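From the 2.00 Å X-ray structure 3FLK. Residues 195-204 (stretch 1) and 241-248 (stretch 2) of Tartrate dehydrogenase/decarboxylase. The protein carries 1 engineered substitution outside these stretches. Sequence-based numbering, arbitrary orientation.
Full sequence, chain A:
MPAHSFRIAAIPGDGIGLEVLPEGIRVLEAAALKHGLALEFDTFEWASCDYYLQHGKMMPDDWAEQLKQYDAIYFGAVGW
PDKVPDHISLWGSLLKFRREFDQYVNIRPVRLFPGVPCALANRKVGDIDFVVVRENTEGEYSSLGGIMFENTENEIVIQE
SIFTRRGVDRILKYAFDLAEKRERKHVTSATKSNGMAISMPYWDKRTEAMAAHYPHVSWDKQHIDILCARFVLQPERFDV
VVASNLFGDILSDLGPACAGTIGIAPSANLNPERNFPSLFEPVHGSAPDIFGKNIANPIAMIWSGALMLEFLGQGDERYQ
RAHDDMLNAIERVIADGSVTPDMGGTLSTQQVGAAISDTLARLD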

ATOM      1  N   GLY A 195      -0.888 -14.218  -1.650  1.00 23.39           N
ATOM      2  CA  GLY A 195       0.495 -14.078  -2.113  1.00 24.68           C
ATOM      3  C   GLY A 195       1.561 -14.503  -1.117  1.00 25.74           C
ATOM      4  O   GLY A 195       2.548 -15.137  -1.491  1.00 25.45           O
HETATM    5  N   MSE A 196       1.377 -14.132   0.147  1.00 26.64           N
HETATM    6  CA  MSE A 196       2.282 -14.558   1.214  1.00 28.54           C
HETATM    7  C   MSE A 196       1.718 -15.819   1.865  1.00 26.64           C
HETATM    8  O   MSE A 196       0.797 -15.752   2.679  1.00 26.91           O
HETATM    9  CB  MSE A 196       2.496 -13.426   2.222  1.00 28.21           C
HETATM   10  CG  MSE A 196       3.472 -12.359   1.726  1.00 30.50           C
HETATM   11 SE   MSE A 196       2.926 -10.539   2.153  1.00 36.15          SE
HETATM   12  CE  MSE A 196       3.127 -10.563   4.089  1.00 34.33           C
ATOM     13  N   ALA A 197       2.282 -16.965   1.490  1.00 25.11           N
ATOM     14  CA  ALA A 197       1.660 -18.269   1.745  1.00 23.49           C
ATOM     15  C   ALA A 197       1.792 -18.814   3.170  1.00 22.36           C
ATOM     16  O   ALA A 197       1.099 -19.766   3.532  1.00 22.21           O
ATOM     17  CB  ALA A 197       2.167 -19.296   0.732  1.00 23.46           C
ATOM     18  N   ILE A 198       2.675 -18.222   3.969  1.00 20.94           N
ATOM     19  CA  ILE A 198       2.951 -18.725   5.318  1.00 19.86           C
ATOM     20  C   ILE A 198       2.572 -17.718   6.411  1.00 19.12           C
ATOM     21  O   ILE A 198       1.805 -18.042   7.321  1.00 18.75           O
ATOM     22  CB  ILE A 198       4.432 -19.179   5.470  1.00 19.95           C
ATOM     23  CG1 ILE A 198       4.781 -20.221   4.402  1.00 20.04           C
ATOM     24  CG2 ILE A 198       4.693 -19.749   6.868  1.00 19.87           C
ATOM     25  CD1 ILE A 198       6.246 -20.539   4.307  1.00 20.17           C
ATOM     26  N   SER A 199       3.100 -16.500   6.306  1.00 18.16           N
ATOM     27  CA  SER A 199       2.896 -15.469   7.322  1.00 17.63           C
ATOM     28  C   SER A 199       1.439 -15.016   7.431  1.00 17.30           C
ATOM     29  O   SER A 199       0.895 -14.929   8.534  1.00 16.87           O
ATOM     30  CB  SER A 199       3.798 -14.262   7.046  1.00 17.53           C
ATOM     31  OG  SER A 199       3.484 -13.670   5.797  1.00 17.12           O
HETATM   32  N   MSE A 200       0.813 -14.736   6.290  1.00 16.99           N
HETATM   33  CA  MSE A 200      -0.536 -14.170   6.285  1.00 17.27           C
HETATM   34  C   MSE A 200      -1.683 -15.147   6.601  1.00 16.58           C
HETATM   35  O   MSE A 200      -2.615 -14.770   7.312  1.00 16.23           O
HETATM   36  CB  MSE A 200      -0.812 -13.379   5.003  1.00 17.76           C
HETATM   37  CG  MSE A 200      -0.082 -12.034   4.907  1.00 20.18           C
HETATM   38 SE   MSE A 200      -0.275 -10.802   6.432  1.00 27.24          SE
HETATM   39  CE  MSE A 200      -2.059 -11.228   7.022  1.00 26.80           C
ATOM     40  N   PRO A 201      -1.638 -16.391   6.069  1.00 16.17           N
ATOM     41  CA  PRO A 201      -2.612 -17.380   6.550  1.00 15.80           C
ATOM     42  C   PRO A 201      -2.553 -17.563   8.066  1.00 15.51           C
ATOM     43  O   PRO A 201      -3.585 -17.769   8.699  1.00 15.39           O
ATOM     44  CB  PRO A 201      -2.183 -18.663   5.835  1.00 15.87           C
ATOM     45  CG  PRO A 201      -1.542 -18.177   4.584  1.00 15.86           C
ATOM     46  CD  PRO A 201      -0.779 -16.960   5.013  1.00 16.03           C
ATOM     47  N   TYR A 202      -1.354 -17.462   8.634  1.00 15.25           N
ATOM     48  CA  TYR A 202      -1.170 -17.549  10.077  1.00 15.04           C
ATOM     49  C   TYR A 202      -1.784 -16.355  10.818  1.00 14.92           C
ATOM     50  O   TYR A 202      -2.461 -16.531  11.834  1.00 14.69           O
ATOM     51  CB  TYR A 202       0.312 -17.687  10.429  1.00 15.03           C
ATOM     52  CG  TYR A 202       0.561 -17.726  11.915  1.00 15.34           C
ATOM     53  CD1 TYR A 202       0.279 -18.874  12.658  1.00 15.28           C
ATOM     54  CD2 TYR A 202       1.064 -16.609  12.585  1.00 15.38           C
ATOM     55  CE1 TYR A 202       0.496 -18.909  14.028  1.00 15.50           C
ATOM     56  CE2 TYR A 202       1.287 -16.637  13.955  1.00 15.88           C
ATOM     57  CZ  TYR A 202       1.002 -17.789  14.668  1.00 15.47           C
ATOM     58  OH  TYR A 202       1.220 -17.817  16.022  1.00 15.08           O
ATOM     59  N   TRP A 203      -1.530 -15.151  10.309  1.00 14.77           N
ATOM     60  CA  TRP A 203      -2.131 -13.923  10.838  1.00 14.77           C
ATOM     61  C   TRP A 203      -3.658 -14.036  10.836  1.00 14.68           C
ATOM     62  O   TRP A 203      -4.304 -13.718  11.834  1.00 14.52           O
ATOM     63  CB  TRP A 203      -1.644 -12.711  10.031  1.00 14.90           C
ATOM     64  CG  TRP A 203      -2.318 -11.387  10.337  1.00 15.03           C
ATOM     65  CD1 TRP A 203      -3.452 -10.888   9.752  1.00 15.32           C
ATOM     66  CD2 TRP A 203      -1.877 -10.389  11.264  1.00 14.98           C
ATOM     67  NE1 TRP A 203      -3.748  -9.651  10.266  1.00 15.33           N
ATOM     68  CE2 TRP A 203      -2.800  -9.319  11.198  1.00 15.00           C
ATOM     69  CE3 TRP A 203      -0.798 -10.295  12.153  1.00 15.90           C
ATOM     70  CZ2 TRP A 203      -2.679  -8.169  11.989  1.00 14.99           C
ATOM     71  CZ3 TRP A 203      -0.677  -9.147  12.940  1.00 15.96           C
ATOM     72  CH2 TRP A 203      -1.614  -8.101  12.849  1.00 15.46           C
ATOM     73  N   ASP A 204      -4.218 -14.515   9.725  1.00 14.76           N
ATOM     74  CA  ASP A 204      -5.659 -14.772   9.606  1.00 15.14           C
ATOM     75  C   ASP A 204      -6.166 -15.773  10.649  1.00 15.31           C
ATOM     76  O   ASP A 204      -7.217 -15.563  11.258  1.00 15.21           O
ATOM     77  CB  ASP A 204      -6.009 -15.274   8.201  1.00 15.15           C
ATOM     78  CG  ASP A 204      -5.809 -14.218   7.124  1.00 15.84           C
ATOM     79  OD1 ASP A 204      -5.387 -13.087   7.447  1.00 15.79           O
ATOM     80  OD2 ASP A 204      -6.080 -14.526   5.945  1.00 16.17           O
ATOM     81  N   VAL A 241      -8.563  -0.414  12.248  1.00 13.39           N
ATOM     82  CA  VAL A 241      -7.830  -1.187  11.246  1.00 12.76           C
ATOM     83  C   VAL A 241      -6.550  -1.734  11.874  1.00 12.59           C
ATOM     84  O   VAL A 241      -5.673  -0.971  12.285  1.00 12.60           O
ATOM     85  CB  VAL A 241      -7.513  -0.352   9.973  1.00 12.99           C
ATOM     86  CG1 VAL A 241      -6.846  -1.218   8.906  1.00 12.74           C
ATOM     87  CG2 VAL A 241      -8.782   0.285   9.411  1.00 12.42           C
ATOM     88  N   VAL A 242      -6.462  -3.058  11.963  1.00 11.99           N
ATOM     89  CA  VAL A 242      -5.297  -3.719  12.545  1.00 11.59           C
ATOM     90  C   VAL A 242      -4.428  -4.316  11.434  1.00 11.65           C
ATOM     91  O   VAL A 242      -4.938  -4.914  10.481  1.00 11.49           O
ATOM     92  CB  VAL A 242      -5.698  -4.766  13.637  1.00 11.57           C
ATOM     93  CG1 VAL A 242      -6.508  -5.928  13.047  1.00 10.86           C
ATOM     94  CG2 VAL A 242      -4.471  -5.268  14.406  1.00 11.49           C
ATOM     95  N   ALA A 243      -3.117  -4.129  11.554  1.00 11.62           N
ATOM     96  CA  ALA A 243      -2.190  -4.475  10.477  1.00 11.89           C
ATOM     97  C   ALA A 243      -0.792  -4.798  10.989  1.00 11.97           C
ATOM     98  O   ALA A 243      -0.415  -4.402  12.094  1.00 12.07           O
ATOM     99  CB  ALA A 243      -2.131  -3.338   9.449  1.00 11.74           C
ATOM    100  N   SER A 244      -0.033  -5.524  10.169  1.00 12.11           N
ATOM    101  CA  SER A 244       1.377  -5.816  10.430  1.00 12.43           C
ATOM    102  C   SER A 244       2.228  -4.544  10.320  1.00 12.50           C
ATOM    103  O   SER A 244       1.727  -3.487   9.925  1.00 12.58           O
ATOM    104  CB  SER A 244       1.884  -6.843   9.418  1.00 12.36           C
ATOM    105  OG  SER A 244       1.912  -6.270   8.118  1.00 12.51           O
ATOM    106  N   ASN A 245       3.511  -4.667  10.652  1.00 12.72           N
ATOM    107  CA  ASN A 245       4.459  -3.548  10.627  1.00 12.90           C
ATOM    108  C   ASN A 245       4.456  -2.783   9.304  1.00 12.86           C
ATOM    109  O   ASN A 245       4.299  -1.555   9.287  1.00 12.84           O
ATOM    110  CB  ASN A 245       5.873  -4.051  10.944  1.00 13.14           C
ATOM    111  CG  ASN A 245       6.671  -3.081  11.798  1.00 13.75           C
ATOM    112  OD1 ASN A 245       6.499  -1.862  11.717  1.00 14.35           O
ATOM    113  ND2 ASN A 245       7.559  -3.624  12.623  1.00 13.80           N
ATOM    114  N   LEU A 246       4.616  -3.512   8.202  1.00 12.58           N
ATOM    115  CA  LEU A 246       4.629  -2.918   6.864  1.00 12.64           C
ATOM    116  C   LEU A 246       3.262  -2.403   6.407  1.00 12.32           C
ATOM    117  O   LEU A 246       3.150  -1.273   5.916  1.00 12.07           O
ATOM    118  CB  LEU A 246       5.180  -3.914   5.834  1.00 12.70           C
ATOM    119  CG  LEU A 246       5.100  -3.521   4.350  1.00 13.24           C
ATOM    120  CD1 LEU A 246       5.947  -2.287   4.049  1.00 12.77           C
ATOM    121  CD2 LEU A 246       5.522  -4.690   3.473  1.00 13.08           C
ATOM    122  N   PHE A 247       2.231  -3.234   6.547  1.00 12.12           N
ATOM    123  CA  PHE A 247       0.898  -2.861   6.073  1.00 11.95           C
ATOM    124  C   PHE A 247       0.347  -1.655   6.839  1.00 11.82           C
ATOM    125  O   PHE A 247      -0.263  -0.766   6.241  1.00 11.90           O
ATOM    126  CB  PHE A 247      -0.076  -4.051   6.111  1.00 12.08           C
ATOM    127  CG  PHE A 247       0.257  -5.155   5.129  1.00 12.03           C
ATOM    128  CD1 PHE A 247       1.168  -4.949   4.086  1.00 12.59           C
ATOM    129  CD2 PHE A 247      -0.368  -6.394   5.228  1.00 12.34           C
ATOM    130  CE1 PHE A 247       1.468  -5.969   3.179  1.00 12.35           C
ATOM    131  CE2 PHE A 247      -0.079  -7.422   4.324  1.00 12.09           C
ATOM    132  CZ  PHE A 247       0.842  -7.210   3.301  1.00 11.99           C
ATOM    133  N   GLY A 248       0.591  -1.621   8.149  1.00 11.76           N
ATOM    134  CA  GLY A 248       0.219  -0.486   8.994  1.00 11.69           C
ATOM    135  C   GLY A 248       0.955   0.793   8.627  1.00 11.80           C
ATOM    136  O   GLY A 248       0.375   1.879   8.651  1.00 11.36           O
TER

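The first stretch begins as a loop and turns into a helix at Ser199, which runs through Asp204 and continues beyond it. Its first turns are held by backbone hydrogen bonds of uneven quality. The bond from Tyr202 N to Ile198 O is weak at 3.5 Å, whereas Trp203 N to Ser199 O, at 3.0 Å, and Asp204 N to Met200 O, at 2.9 Å, have ordinary helical lengths. The second stretch enters as a β-strand, residues 241 to 243, passes through Ser244, and starts a new helix at Asn245. Ser244 occupies the N-cap position, and both its side chain and its carbonyl serve the turn that follows: Ser244 OG accepts a weak capping bond from Phe247 N at 3.4 Å, and Ser244 O accepts from Gly248 N at 2.8 Å. Gly248 has no side chain; an ideal CB there would clash with Ser244 O, at 3.0 Å.

The backbones do not approach closely. The nearest pair of CA atoms, those of Trp203 and Ser244, is 8.8 Å apart, and no hydrogen bond crosses between the stretches. The space is bridged by side chains, and the contact is small, burying 243 Å² over both sides. Met196, Met200 and Trp203 all direct their CA-to-CB bonds toward the second stretch, which answers in kind with Phe247.

Trp203 has the largest share of the covered surface. With chi1 at 172° (t), its indole extends to the end of the strand, where its six-membered ring meets side chain and backbone alike. Trp203 CZ2 lies 4.2 Å from Val242 CG2, an apolar contact, while Trp203 CH2 is 3.9 Å from Ala243 C and 4.0 Å from Ser244 N. The ring thus packs against the peptide link that joins the strand to the capping residue. Ala243 takes part through its backbone, for its CA-to-CB bond points away from the first stretch. All three approaches to the indole are oblique, and the polar NE1 is satisfied elsewhere in the structure.

A second cluster forms around Phe247, in the first turn of the new helix. Its side chain, with chi1 at -67° (m), receives two selenomethionines, one from the loop and one from the helix of the first stretch. Met196 SE comes within 4.1 Å of Phe247 CZ, and Met200 SE within 4.0 Å of Phe247 CE2, so the two selenium atoms meet neighbouring carbons of the ring. Met196 SE lies 5.4 Å from the centroid of the Phe247 ring, 69° off its normal, and Met200 SE lies 5.2 Å from the same Phe247 centroid, 65° off the normal. These distances and angles describe oblique selenium-aromatic contacts, with apolar packing at the points of closest approach.

All the residues in contact are buried. With no polar bond joining the stretches, the contact between them consists of van der Waals packing, of the indole against Val242 and the Ala243-Ser244 peptide and of the two selenomethionines against Phe247.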